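2-dehydro-3-deoxyphosphogluconate aldolase (Vibrio fischeri, PDB 3NZR) is a member of the KDGP aldolase family, built as a TIM-barrel-type alpha/beta protein whose two chains pair in the assembly. Local coordinates at residues A[28-33]-A[62-67]; A[44-47]-A[51-54]; A[116-121]-A[130-135]; A[148-153]-A[183-188]; A[199-204]-A[240-245]. All coordinates share one frame; numbering follows the deposited sequence.

Contact 1. Residues A[28-33]-A[62-67]; sequences DIYDAA and VTNNAV
A type I' beta turn, Thr63 to Ala66, lies between helix 49-61 and strand 67-70 of the barrel and takes up Tyr30, which reaches over from helix 23-32. The tyrosine ring lies against the backbone of the turn: Thr63 CA sits over one face, offset toward the rim, 4.0 Å from the ring centroid and 18° off the normal, a CH-pi contact. On the same residue Thr63 O comes within 3.2 Å of Tyr30 CE1, while the methyl of Ala66 meets the ring edge, Ala66 CB to Tyr30 CE1 being 4.1 Å. With CG anti to the backbone N (chi1 -171°), the ring leaves the helix pointing at the turn, and its hydroxyl passes beyond Thr63 to Asn64. There Asn64 ND2 donates to Tyr30 OH at 2.9 Å, with an N-H...O angle of 151° and the oxygen tilted somewhat from the amide plane. Ring and amide planes are nearly perpendicular. The hydroxyl of Thr63 turns back to the preceding helix 49-61 and bonds to Tyr59 O. On the barrel side, Tyr30 and Ile29 also pack on Val37 of strand 37-42, and Ala66 shares backbone hydrogen bonding with Val39 of that strand. Val62 and Thr63 rest on Ala26, and the far flank of helix 23-32 meets helix 233-247 through Asp28, Ala32 and Ala33.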
# COMPACT_ATOMS: atom_id res chain seq x y z
N ASP A 28 11.62 -32.38 -8.90
CA ASP A 28 13.06 -32.63 -8.78
C ASP A 28 13.73 -31.57 -7.92
O ASP A 28 14.59 -31.86 -7.14
CB ASP A 28 13.78 -32.71 -10.16
CG ASP A 28 13.32 -33.92 -11.03
OD1 ASP A 28 12.49 -34.75 -10.58
OD2 ASP A 28 13.81 -34.01 -12.20
N ILE A 29 13.28 -30.32 -8.08
CA ILE A 29 13.87 -29.22 -7.34
C ILE A 29 13.57 -29.39 -5.87
O ILE A 29 14.47 -29.25 -5.03
CB ILE A 29 13.32 -27.85 -7.82
CG1 ILE A 29 13.92 -27.48 -9.18
CG2 ILE A 29 13.52 -26.75 -6.74
CD1 ILE A 29 13.01 -26.40 -9.92
N TYR A 30 12.34 -29.75 -5.56
CA TYR A 30 11.89 -29.94 -4.16
C TYR A 30 12.70 -31.06 -3.45
O TYR A 30 13.25 -30.84 -2.36
CB TYR A 30 10.39 -30.24 -4.12
CG TYR A 30 9.80 -30.24 -2.74
CD1 TYR A 30 9.45 -29.05 -2.10
CD2 TYR A 30 9.60 -31.42 -2.07
CE1 TYR A 30 8.92 -29.07 -0.81
CE2 TYR A 30 9.05 -31.45 -0.81
CZ TYR A 30 8.70 -30.28 -0.18
OH TYR A 30 8.18 -30.36 1.10
N ASP A 31 12.86 -32.18 -4.13
CA ASP A 31 13.72 -33.28 -3.61
C ASP A 31 15.18 -32.85 -3.41
O ASP A 31 15.77 -33.07 -2.37
CB ASP A 31 13.71 -34.47 -4.57
CG ASP A 31 12.32 -35.16 -4.69
OD1 ASP A 31 11.47 -35.00 -3.76
OD2 ASP A 31 12.08 -35.87 -5.71
N ALA A 32 15.74 -32.17 -4.41
CA ALA A 32 17.12 -31.74 -4.34
C ALA A 32 17.43 -30.78 -3.17
O ALA A 32 18.52 -30.83 -2.55
CB ALA A 32 17.54 -31.15 -5.72
N ALA A 33 16.48 -29.90 -2.85
CA ALA A 33 16.65 -28.97 -1.77
C ALA A 33 16.17 -29.58 -0.43
O ALA A 33 16.01 -28.85 0.56
CB ALA A 33 15.85 -27.64 -2.09
N VAL A 62 3.12 -31.18 -6.01
CA VAL A 62 4.39 -31.87 -5.99
C VAL A 62 5.41 -31.21 -5.10
O VAL A 62 6.55 -31.65 -5.04
CB VAL A 62 4.93 -32.04 -7.42
CG1 VAL A 62 3.91 -32.87 -8.27
CG2 VAL A 62 5.25 -30.67 -8.06
N THR A 63 5.02 -30.14 -4.42
CA THR A 63 5.95 -29.39 -3.61
C THR A 63 5.42 -29.06 -2.22
O THR A 63 5.97 -28.19 -1.57
CB THR A 63 6.26 -27.99 -4.25
OG1 THR A 63 5.07 -27.21 -4.22
CG2 THR A 63 6.79 -28.10 -5.69
N ASN A 64 4.35 -29.72 -1.80
CA ASN A 64 3.68 -29.42 -0.52
C ASN A 64 3.39 -27.97 -0.36
O ASN A 64 3.56 -27.42 0.70
CB ASN A 64 4.48 -29.94 0.67
CG ASN A 64 4.57 -31.46 0.65
OD1 ASN A 64 3.63 -32.14 0.21
ND2 ASN A 64 5.74 -32.00 1.03
N ASN A 65 2.91 -27.40 -1.45
CA ASN A 65 2.55 -25.96 -1.56
C ASN A 65 3.70 -24.95 -1.46
O ASN A 65 3.45 -23.75 -1.26
CB ASN A 65 1.42 -25.59 -0.61
CG ASN A 65 0.70 -24.35 -1.03
OD1 ASN A 65 0.43 -24.15 -2.20
ND2 ASN A 65 0.36 -23.49 -0.06
N ALA A 66 4.94 -25.41 -1.66
CA ALA A 66 6.09 -24.53 -1.64
C ALA A 66 6.17 -23.79 -2.98
O ALA A 66 7.13 -23.96 -3.74
CB ALA A 66 7.37 -25.30 -1.33
N VAL A 67 5.19 -22.93 -3.25
CA VAL A 67 5.15 -22.26 -4.52
C VAL A 67 5.28 -20.75 -4.27
O VAL A 67 4.74 -20.24 -3.25
CB VAL A 67 3.82 -22.59 -5.25
CG1 VAL A 67 3.56 -21.61 -6.37
CG2 VAL A 67 3.85 -24.05 -5.75

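Contact 2. Residues A[44-47]-A[51-54]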
# COMPACT_ATOMS: atom_id res chain seq x y z
N LYS A 44 3.11 -13.93 -15.77
CA LYS A 44 3.19 -13.50 -17.16
C LYS A 44 3.18 -14.64 -18.17
O LYS A 44 3.05 -14.39 -19.37
CB LYS A 44 4.49 -12.73 -17.41
CG LYS A 44 4.36 -11.66 -18.52
CD LYS A 44 5.63 -10.79 -18.57
CE LYS A 44 5.63 -9.90 -19.82
NZ LYS A 44 6.38 -10.57 -20.95
N ASN A 45 3.43 -15.85 -17.71
CA ASN A 45 3.49 -17.00 -18.58
C ASN A 45 2.12 -17.59 -18.85
O ASN A 45 2.00 -18.68 -19.35
CB ASN A 45 4.37 -18.08 -17.97
CG ASN A 45 5.83 -17.76 -18.05
OD1 ASN A 45 6.26 -17.00 -18.86
ND2 ASN A 45 6.60 -18.34 -17.18
N TYR A 46 1.08 -16.89 -18.44
CA TYR A 46 -0.27 -17.37 -18.55
C TYR A 46 -1.17 -16.25 -19.04
O TYR A 46 -0.95 -15.11 -18.75
CB TYR A 46 -0.82 -17.91 -17.23
CG TYR A 46 -0.07 -19.03 -16.66
CD1 TYR A 46 -0.33 -20.33 -17.02
CD2 TYR A 46 0.94 -18.81 -15.78
CE1 TYR A 46 0.38 -21.39 -16.49
CE2 TYR A 46 1.67 -19.85 -15.26
CZ TYR A 46 1.39 -21.14 -15.63
OH TYR A 46 2.13 -22.13 -15.12
N PRO A 47 -2.21 -16.62 -19.77
CA PRO A 47 -3.14 -15.70 -20.40
C PRO A 47 -4.17 -15.04 -19.51
O PRO A 47 -4.64 -13.98 -19.81
CB PRO A 47 -3.89 -16.63 -21.34
CG PRO A 47 -3.82 -17.85 -20.74
CD PRO A 47 -2.56 -17.99 -20.08
N THR A 51 -6.44 -19.68 -15.75
CA THR A 51 -5.46 -20.55 -16.38
C THR A 51 -4.20 -20.70 -15.52
O THR A 51 -3.67 -21.79 -15.34
CB THR A 51 -5.13 -19.98 -17.79
OG1 THR A 51 -6.37 -19.90 -18.56
CG2 THR A 51 -4.10 -20.85 -18.56
N ALA A 52 -3.74 -19.59 -14.95
CA ALA A 52 -2.57 -19.62 -14.01
C ALA A 52 -2.95 -20.37 -12.68
O ALA A 52 -2.20 -21.17 -12.17
CB ALA A 52 -2.12 -18.22 -13.73
N VAL A 53 -4.15 -20.15 -12.17
CA VAL A 53 -4.51 -20.78 -10.92
C VAL A 53 -4.54 -22.31 -11.08
O VAL A 53 -4.04 -23.04 -10.20
CB VAL A 53 -5.83 -20.24 -10.40
CG1 VAL A 53 -6.38 -21.11 -9.27
CG2 VAL A 53 -5.71 -18.75 -9.98
N GLU A 54 -5.12 -22.79 -12.17
CA GLU A 54 -5.19 -24.27 -12.45
C GLU A 54 -3.82 -24.91 -12.57
O GLU A 54 -3.56 -25.97 -12.01
CB GLU A 54 -6.00 -24.54 -13.74
CG GLU A 54 -7.50 -24.30 -13.55
CD GLU A 54 -8.35 -24.66 -14.81
OE1 GLU A 54 -7.82 -25.37 -15.72
OE2 GLU A 54 -9.56 -24.24 -14.88
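Apolar packing carries the contact between Tyr46, in the loop after strand 37-42, and Ala52 on helix 49-61. Ala52 CA stands over one ring face of Tyr46, 3.9 Å from the centroid and 20° off the normal, a CH-pi contact displaced toward the rim. The methyl covers the root of the ring, Ala52 CB lying 3.7 Å from Tyr46 CG and equally near CB and CD2 of the tyrosine. Beside this pair, Pro47 and Thr51 cross at about a right angle, the threonine methyl meeting the proline ring with Thr51 CG2 3.6 Å from Pro47 CD. A chi1 of -58° at Thr51 sets that methyl anti to the backbone N and directs it at Pro47. The backbone oxygen Thr51 O is 4.0 Å from Tyr46 CD1, and no hydrogen bond joins the two segments. Each hydroxyl is engaged nearby: Tyr46 OH bonds to Asp55 OD2, about one turn beyond Ala52, and Thr51 OG1 to Asp48 OD1 near the start of the helix. The loop is held to the first turns of the helix by van der Waals and CH-pi contact, while the bond to Asp55 probably steadies the phenol's direction from its far end.

Contact 3. Residues A[116-121]-A[130-135]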
# COMPACT_ATOMS: atom_id res chain seq x y z
N ASN A 116 6.46 -10.42 -0.27
CA ASN A 116 7.63 -9.53 -0.41
C ASN A 116 7.30 -8.22 -1.06
O ASN A 116 6.20 -8.05 -1.60
CB ASN A 116 8.80 -10.28 -1.00
CG ASN A 116 8.73 -10.46 -2.48
OD1 ASN A 116 8.12 -9.64 -3.23
ND2 ASN A 116 9.42 -11.48 -2.95
N GLY A 117 8.14 -7.23 -0.92
CA GLY A 117 7.95 -5.93 -1.59
C GLY A 117 9.23 -5.45 -2.26
O GLY A 117 10.30 -5.34 -1.62
N LEU A 118 9.14 -5.11 -3.54
CA LEU A 118 10.31 -4.76 -4.36
C LEU A 118 10.75 -3.37 -4.12
O LEU A 118 9.98 -2.41 -4.20
CB LEU A 118 9.95 -4.88 -5.80
CG LEU A 118 11.00 -4.48 -6.85
CD1 LEU A 118 12.08 -5.39 -6.75
CD2 LEU A 118 10.36 -4.60 -8.22
N ILE A 119 11.98 -3.26 -3.64
CA ILE A 119 12.58 -1.94 -3.54
C ILE A 119 13.99 -2.09 -4.14
O ILE A 119 14.54 -3.18 -4.27
CB ILE A 119 12.60 -1.45 -2.12
CG1 ILE A 119 13.58 -2.27 -1.29
CG2 ILE A 119 11.18 -1.40 -1.49
CD1 ILE A 119 13.49 -1.77 0.14
N SER A 120 14.55 -0.99 -4.63
CA SER A 120 15.71 -1.06 -5.45
C SER A 120 16.86 -0.17 -5.04
O SER A 120 16.63 0.90 -4.44
CB SER A 120 15.31 -0.69 -6.84
OG SER A 120 14.21 -1.57 -7.32
N PRO A 121 18.06 -0.49 -5.51
CA PRO A 121 19.23 0.30 -5.14
C PRO A 121 19.14 1.62 -5.84
O PRO A 121 18.37 1.75 -6.82
CB PRO A 121 20.41 -0.50 -5.71
CG PRO A 121 19.95 -1.84 -5.88
CD PRO A 121 18.44 -1.76 -6.16
N ILE A 130 11.25 3.19 -4.14
CA ILE A 130 10.02 2.43 -3.80
C ILE A 130 8.89 2.63 -4.82
O ILE A 130 7.73 2.07 -4.65
CB ILE A 130 9.49 2.77 -2.40
CG1 ILE A 130 9.21 4.27 -2.28
CG2 ILE A 130 10.51 2.36 -1.29
CD1 ILE A 130 8.46 4.66 -1.03
N SER A 131 9.12 3.47 -5.83
CA SER A 131 8.09 3.73 -6.84
C SER A 131 8.17 2.63 -7.93
O SER A 131 8.49 2.92 -9.12
CB SER A 131 8.29 5.11 -7.47
OG SER A 131 9.68 5.39 -7.67
N THR A 132 7.92 1.36 -7.52
CA THR A 132 8.12 0.23 -8.36
C THR A 132 6.77 -0.35 -8.92
O THR A 132 6.71 -1.47 -9.46
CB THR A 132 8.89 -0.82 -7.59
OG1 THR A 132 8.23 -1.12 -6.37
CG2 THR A 132 10.26 -0.29 -7.23
N GLY A 133 5.68 0.39 -8.79
CA GLY A 133 4.39 -0.09 -9.26
C GLY A 133 4.06 0.32 -10.70
O GLY A 133 4.85 0.91 -11.36
N PRO A 134 2.88 -0.06 -11.19
CA PRO A 134 2.62 0.08 -12.56
C PRO A 134 2.70 1.54 -13.06
O PRO A 134 3.46 1.80 -13.98
CB PRO A 134 1.19 -0.47 -12.73
CG PRO A 134 0.94 -1.28 -11.61
CD PRO A 134 1.86 -0.85 -10.52
N LEU A 135 1.96 2.45 -12.48
CA LEU A 135 2.08 3.87 -12.86
C LEU A 135 3.32 4.53 -12.25
O LEU A 135 3.96 5.31 -12.92
CB LEU A 135 0.85 4.68 -12.50
CG LEU A 135 -0.47 4.20 -13.12
CD1 LEU A 135 -1.63 4.82 -12.38
CD2 LEU A 135 -0.60 4.52 -14.60
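Thr132 lies against Leu118 of strand 114-119, its side chain overlapping the leucine and reaching toward Ser120. The hydroxyl makes the one hydrogen bond between the segments, Thr132 OG1 donating to Leu118 O at 3.1 Å. It meets the oxygen at a C=O...donor angle of 137° and stands 37° out of the carbonyl plane, so it comes in from above. At chi1 54° OG1 sits between the backbone N and the carbonyl carbon, and the same torsion sets CG2 anti to the carbonyl carbon, where Thr132 CG2 is 4.2 Å from Ser120 OG. Thr132 CB in turn packs on one branch of the leucine, 4.1 Å from Leu118 CD2. A second, wholly apolar touch lies further along the strand, where the CG2 methyls of Ile119 and Ile130 meet at 3.8 Å and the longer branches of both isoleucines lead away from the contact. Beyond the segments, Ser120 OG bonds to Phe164 O, and Ile119 shares backbone hydrogen bonding with Lys162 and Phe164. The loop continues into the dimer interface: Ile130 packs on Met152 of the second subunit, and Leu135 N bonds to Asp155 OD1 of that subunit. Thr132 OG1 also bonds to Phe98 N, so this buried hydroxyl has two backbone partners, the carbonyl of Leu118 and the amide of Phe98, and ties the loop to two neighbouring parts of the barrel.

Contact 4. Residues A[148-153]-A[183-188]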
# COMPACT_ATOMS: atom_id res chain seq x y z
N THR A 148 12.61 3.61 6.59
CA THR A 148 11.20 4.00 6.47
C THR A 148 10.53 3.12 5.47
O THR A 148 9.35 2.80 5.57
CB THR A 148 11.15 5.40 6.06
OG1 THR A 148 11.93 6.11 7.01
CG2 THR A 148 9.79 5.96 6.05
N ALA A 149 11.25 2.73 4.44
CA ALA A 149 10.66 1.73 3.48
C ALA A 149 10.27 0.41 4.17
O ALA A 149 9.26 -0.16 3.87
CB ALA A 149 11.69 1.46 2.33
N ILE A 150 11.11 -0.08 5.06
CA ILE A 150 10.80 -1.29 5.82
C ILE A 150 9.55 -1.03 6.74
O ILE A 150 8.64 -1.87 6.87
CB ILE A 150 11.98 -1.70 6.64
CG1 ILE A 150 13.09 -2.28 5.75
CG2 ILE A 150 11.61 -2.74 7.69
CD1 ILE A 150 14.38 -2.39 6.48
N ALA A 151 9.49 0.15 7.36
CA ALA A 151 8.39 0.49 8.24
C ALA A 151 7.09 0.54 7.45
O ALA A 151 6.06 0.04 7.89
CB ALA A 151 8.66 1.75 9.02
N MSE A 152 7.15 1.05 6.25
CA MSE A 152 5.97 1.15 5.38
C MSE A 152 5.56 -0.23 4.88
O MSE A 152 4.40 -0.56 4.83
CB MSE A 152 6.28 2.09 4.22
CG MSE A 152 6.24 3.52 4.56
SE MSE A 152 6.83 4.70 3.09
CE MSE A 152 5.06 4.84 2.21
N LEU A 153 6.52 -1.08 4.53
CA LEU A 153 6.22 -2.42 4.16
C LEU A 153 5.54 -3.14 5.27
O LEU A 153 4.53 -3.82 5.00
CB LEU A 153 7.48 -3.18 3.67
CG LEU A 153 7.99 -2.77 2.29
CD1 LEU A 153 9.40 -3.39 2.04
CD2 LEU A 153 7.05 -3.28 1.21
N ALA A 183 17.78 -6.42 9.84
CA ALA A 183 18.13 -7.10 11.08
C ALA A 183 17.65 -6.29 12.31
O ALA A 183 17.05 -6.82 13.24
CB ALA A 183 19.63 -7.27 11.11
N ASP A 184 17.90 -5.00 12.25
CA ASP A 184 17.53 -4.05 13.31
C ASP A 184 16.00 -3.83 13.48
O ASP A 184 15.54 -3.60 14.57
CB ASP A 184 18.22 -2.71 13.03
CG ASP A 184 19.76 -2.74 13.28
OD1 ASP A 184 20.28 -3.75 13.81
OD2 ASP A 184 20.46 -1.74 12.93
N LYS A 185 15.23 -3.90 12.40
CA LYS A 185 13.76 -3.81 12.44
C LYS A 185 13.08 -5.16 12.35
O LYS A 185 11.85 -5.29 12.11
CB LYS A 185 13.29 -2.94 11.28
CG LYS A 185 13.35 -1.46 11.64
CD LYS A 185 12.47 -0.59 10.69
CE LYS A 185 13.36 -0.14 9.67
NZ LYS A 185 14.89 -0.28 9.92
N ASP A 186 13.92 -6.19 12.42
CA ASP A 186 13.48 -7.57 12.48
C ASP A 186 12.57 -8.00 11.30
O ASP A 186 11.49 -8.52 11.49
CB ASP A 186 12.72 -7.76 13.75
CG ASP A 186 12.16 -9.12 13.87
OD1 ASP A 186 12.87 -10.12 13.51
OD2 ASP A 186 10.99 -9.21 14.32
N PHE A 187 13.03 -7.76 10.09
CA PHE A 187 12.25 -7.94 8.87
C PHE A 187 13.06 -8.86 8.05
O PHE A 187 14.24 -9.06 8.36
CB PHE A 187 12.09 -6.59 8.19
CG PHE A 187 10.91 -6.51 7.29
CD1 PHE A 187 9.67 -6.83 7.76
CD2 PHE A 187 11.02 -6.08 6.02
CE1 PHE A 187 8.58 -6.75 6.98
CE2 PHE A 187 9.89 -5.98 5.24
CZ PHE A 187 8.71 -6.32 5.72
N TRP A 188 12.45 -9.56 7.13
CA TRP A 188 13.16 -10.52 6.30
C TRP A 188 13.64 -9.90 4.99
O TRP A 188 13.23 -8.79 4.60
CB TRP A 188 12.29 -11.75 6.02
CG TRP A 188 11.70 -12.34 7.29
CD1 TRP A 188 12.14 -12.13 8.59
CD2 TRP A 188 10.61 -13.24 7.38
NE1 TRP A 188 11.36 -12.84 9.46
CE2 TRP A 188 10.43 -13.54 8.75
CE3 TRP A 188 9.79 -13.85 6.44
CZ2 TRP A 188 9.43 -14.40 9.20
CZ3 TRP A 188 8.82 -14.72 6.89
CH2 TRP A 188 8.63 -14.97 8.25
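Hydrophobic contact dominates here, with Ile150 of helix 146-155 set between Lys185 and Phe187. With chi1 -72° putting CG1 beside the backbone N, CG2 stands anti to that N: Ile150 CG2 is 3.8 Å from Phe187 CD2 and 3.7 Å from Lys185 CE. The isoleucine and phenylalanine side chains run alongside each other, heading opposite ways. One helical turn on, Leu153 crosses Phe187 at about a right angle, Leu153 CB meeting the far end of the ring 3.9 Å from Phe187 CZ. The charged lysine packs through its aliphatic part: bends at chi3 and chi4 lay its methylenes over the isoleucine, Lys185 CE 3.7 Å from Ile150 CB, and its amine bonds weakly to Ala181 O. Backbone bonding shapes the partner segment: a Schellman motif ends helix 172-184, with Asp186 as C-prime residue at positive phi and Phe187 N bonded to Cys182 O. The reversal sends Asp186 outward and turns Phe187 in. Ile150, Leu153 and Phe187 all pack on Val161 of strand 160-163, so helix 146-155 and the turn leading from helix 172-184 into strand 188-191 together cover that strand, while on the helix's other side Thr148 bonds to Glu140 O of the second subunit.

Contact 5. Residues A[199-204]-A[240-245]; sequences NYEEIM and LDMTKK
Tyr200 directs its ring at helix 233-247 by holding CG anti to the backbone N (chi1 177°), and Thr243 turns OG1 to meet it with chi1 -60°, beside its own backbone N. The phenol donates to the threonine, Tyr200 OH to Thr243 OG1 being 2.6 Å, a short bond made at the ring edge close to the ring plane. Thr243 OG1 also bonds to Leu239 O one turn back, so the threonine hydroxyl accepts from the tyrosine while linked to its own helix. Met242, modelled as selenomethionine, packs obliquely beside the same ring: Met242 CB lies 4.0 Å from Tyr200 CD2, and Met242 SE stands 5.3 Å from the ring centroid, a Met-aromatic contact. Its extended chain runs across Glu201 at about a right angle, with Met242 CG 3.6 Å from Glu201 OE1. One water joins this glutamate to the facing helix, donating to Glu201 OE1 at 2.6 Å and to Met242 O at 2.9 Å. Lys245 NZ is 4.6 Å from Glu201 OE1, too far for a salt bridge, though its charge may still steady the carboxylate. Underneath, Tyr200 and Thr243 both pack on Leu16 of strand 16-19, and Tyr200 also touches Leu239 and Leu246. The axes of the short helical segments 200-204 and 240-245 pass 10.5 Å apart at a crossing angle of -43°, and such side-by-side packing of helices over a strand of the parallel sheet is characteristic of the outer layer of a TIM-barrel-type fold.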
# COMPACT_ATOMS: atom_id res chain seq x y z
N ASN A 199 29.16 -16.51 -6.41
CA ASN A 199 29.00 -15.41 -5.44
C ASN A 199 27.96 -15.63 -4.33
O ASN A 199 27.76 -14.77 -3.52
CB ASN A 199 28.71 -14.08 -6.15
CG ASN A 199 27.40 -14.09 -6.93
OD1 ASN A 199 26.47 -14.89 -6.66
ND2 ASN A 199 27.32 -13.21 -7.93
N TYR A 200 27.28 -16.77 -4.34
CA TYR A 200 26.19 -17.08 -3.40
C TYR A 200 26.73 -16.98 -1.98
O TYR A 200 26.16 -16.36 -1.11
CB TYR A 200 25.66 -18.51 -3.61
CG TYR A 200 24.60 -18.91 -2.64
CD1 TYR A 200 23.29 -18.32 -2.72
CD2 TYR A 200 24.84 -19.85 -1.67
CE1 TYR A 200 22.30 -18.72 -1.84
CE2 TYR A 200 23.87 -20.23 -0.77
CZ TYR A 200 22.58 -19.66 -0.84
OH TYR A 200 21.61 -20.07 0.06
N GLU A 201 27.83 -17.63 -1.73
CA GLU A 201 28.36 -17.64 -0.37
C GLU A 201 28.67 -16.24 0.16
O GLU A 201 28.27 -15.91 1.26
CB GLU A 201 29.54 -18.60 -0.24
CG GLU A 201 29.10 -20.07 -0.27
CD GLU A 201 30.20 -21.08 -0.71
OE1 GLU A 201 30.34 -22.10 -0.03
OE2 GLU A 201 30.89 -20.87 -1.75
N GLU A 202 29.34 -15.43 -0.62
CA GLU A 202 29.77 -14.11 -0.15
C GLU A 202 28.56 -13.19 0.06
O GLU A 202 28.54 -12.42 0.99
CB GLU A 202 30.75 -13.46 -1.12
CG GLU A 202 31.67 -12.44 -0.48
CD GLU A 202 32.68 -11.85 -1.46
OE1 GLU A 202 33.09 -12.56 -2.40
OE2 GLU A 202 33.07 -10.67 -1.30
N ILE A 203 27.57 -13.30 -0.80
CA ILE A 203 26.33 -12.51 -0.68
C ILE A 203 25.55 -12.95 0.55
O ILE A 203 25.08 -12.07 1.33
CB ILE A 203 25.48 -12.66 -1.93
CG1 ILE A 203 26.15 -11.97 -3.11
CG2 ILE A 203 24.05 -12.11 -1.73
CD1 ILE A 203 25.49 -12.29 -4.43
N MSE A 204 25.34 -14.27 0.72
CA MSE A 204 24.62 -14.76 1.94
C MSE A 204 25.41 -14.36 3.22
O MSE A 204 24.82 -13.89 4.19
CB MSE A 204 24.44 -16.27 1.94
CG MSE A 204 23.54 -16.79 0.86
SE MSE A 204 21.75 -15.93 1.03
CE MSE A 204 21.23 -16.94 2.61
N LEU A 240 22.12 -25.91 -1.64
CA LEU A 240 21.67 -26.40 -0.31
C LEU A 240 22.90 -26.75 0.50
O LEU A 240 22.97 -26.38 1.67
CB LEU A 240 20.75 -27.61 -0.37
CG LEU A 240 20.31 -28.27 0.95
CD1 LEU A 240 19.34 -27.33 1.81
CD2 LEU A 240 19.65 -29.66 0.71
N ASP A 241 23.86 -27.42 -0.11
CA ASP A 241 25.05 -27.82 0.64
C ASP A 241 25.87 -26.58 1.07
O ASP A 241 26.37 -26.52 2.17
CB ASP A 241 25.90 -28.74 -0.20
CG ASP A 241 25.36 -30.19 -0.26
OD1 ASP A 241 24.45 -30.57 0.53
OD2 ASP A 241 25.88 -30.93 -1.12
N MSE A 242 25.97 -25.59 0.17
CA MSE A 242 26.57 -24.32 0.51
C MSE A 242 25.86 -23.65 1.68
O MSE A 242 26.51 -23.09 2.57
CB MSE A 242 26.58 -23.35 -0.69
CG MSE A 242 27.58 -23.72 -1.74
SE MSE A 242 27.53 -22.46 -3.30
CE MSE A 242 29.05 -23.22 -4.34
N THR A 243 24.54 -23.76 1.70
CA THR A 243 23.78 -23.17 2.78
C THR A 243 24.09 -23.90 4.13
O THR A 243 24.32 -23.27 5.16
CB THR A 243 22.29 -23.18 2.41
OG1 THR A 243 22.10 -22.42 1.18
CG2 THR A 243 21.40 -22.63 3.56
N LYS A 244 24.24 -25.22 4.08
CA LYS A 244 24.50 -25.99 5.31
C LYS A 244 25.86 -25.63 5.86
O LYS A 244 26.00 -25.43 7.09
CB LYS A 244 24.45 -27.49 5.05
CG LYS A 244 23.12 -27.95 4.58
CD LYS A 244 23.04 -29.47 4.45
CE LYS A 244 21.62 -29.92 4.12
NZ LYS A 244 21.53 -31.40 3.96
N LYS A 245 26.82 -25.51 4.95
CA LYS A 245 28.17 -25.05 5.27
C LYS A 245 28.25 -23.61 5.79
O LYS A 245 29.15 -23.30 6.57
CB LYS A 245 29.09 -25.19 4.08
CG LYS A 245 30.52 -24.75 4.34
CD LYS A 245 31.45 -25.15 3.22
CE LYS A 245 32.85 -24.53 3.41
NZ LYS A 245 33.64 -24.40 2.14
O HOH W 1 29.33 -22.31 2.41

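How the contacts relate
The five contacts are spread around one alpha/beta barrel. Contact 2 falls within the chain span that contact 1 bridges, their centres 20 Å apart and their nearest atoms about 8 Å. Contact 5 touches contact 1 directly, Leu240 CD2 lying 3.6 Å from Ala32 O, which brings the C-terminal helix against helix 23-32. Contacts 3 and 4 also meet, Ile130 CG2 being 3.9 Å from Ala149 CB, and both reach the second subunit. These two lie across the chain's centre from contact 1, 28 and 29 Å away between centres. A bound magnesium ion lies about 9 Å from the side chain of Tyr30, and one about 10 Å from that of Tyr200.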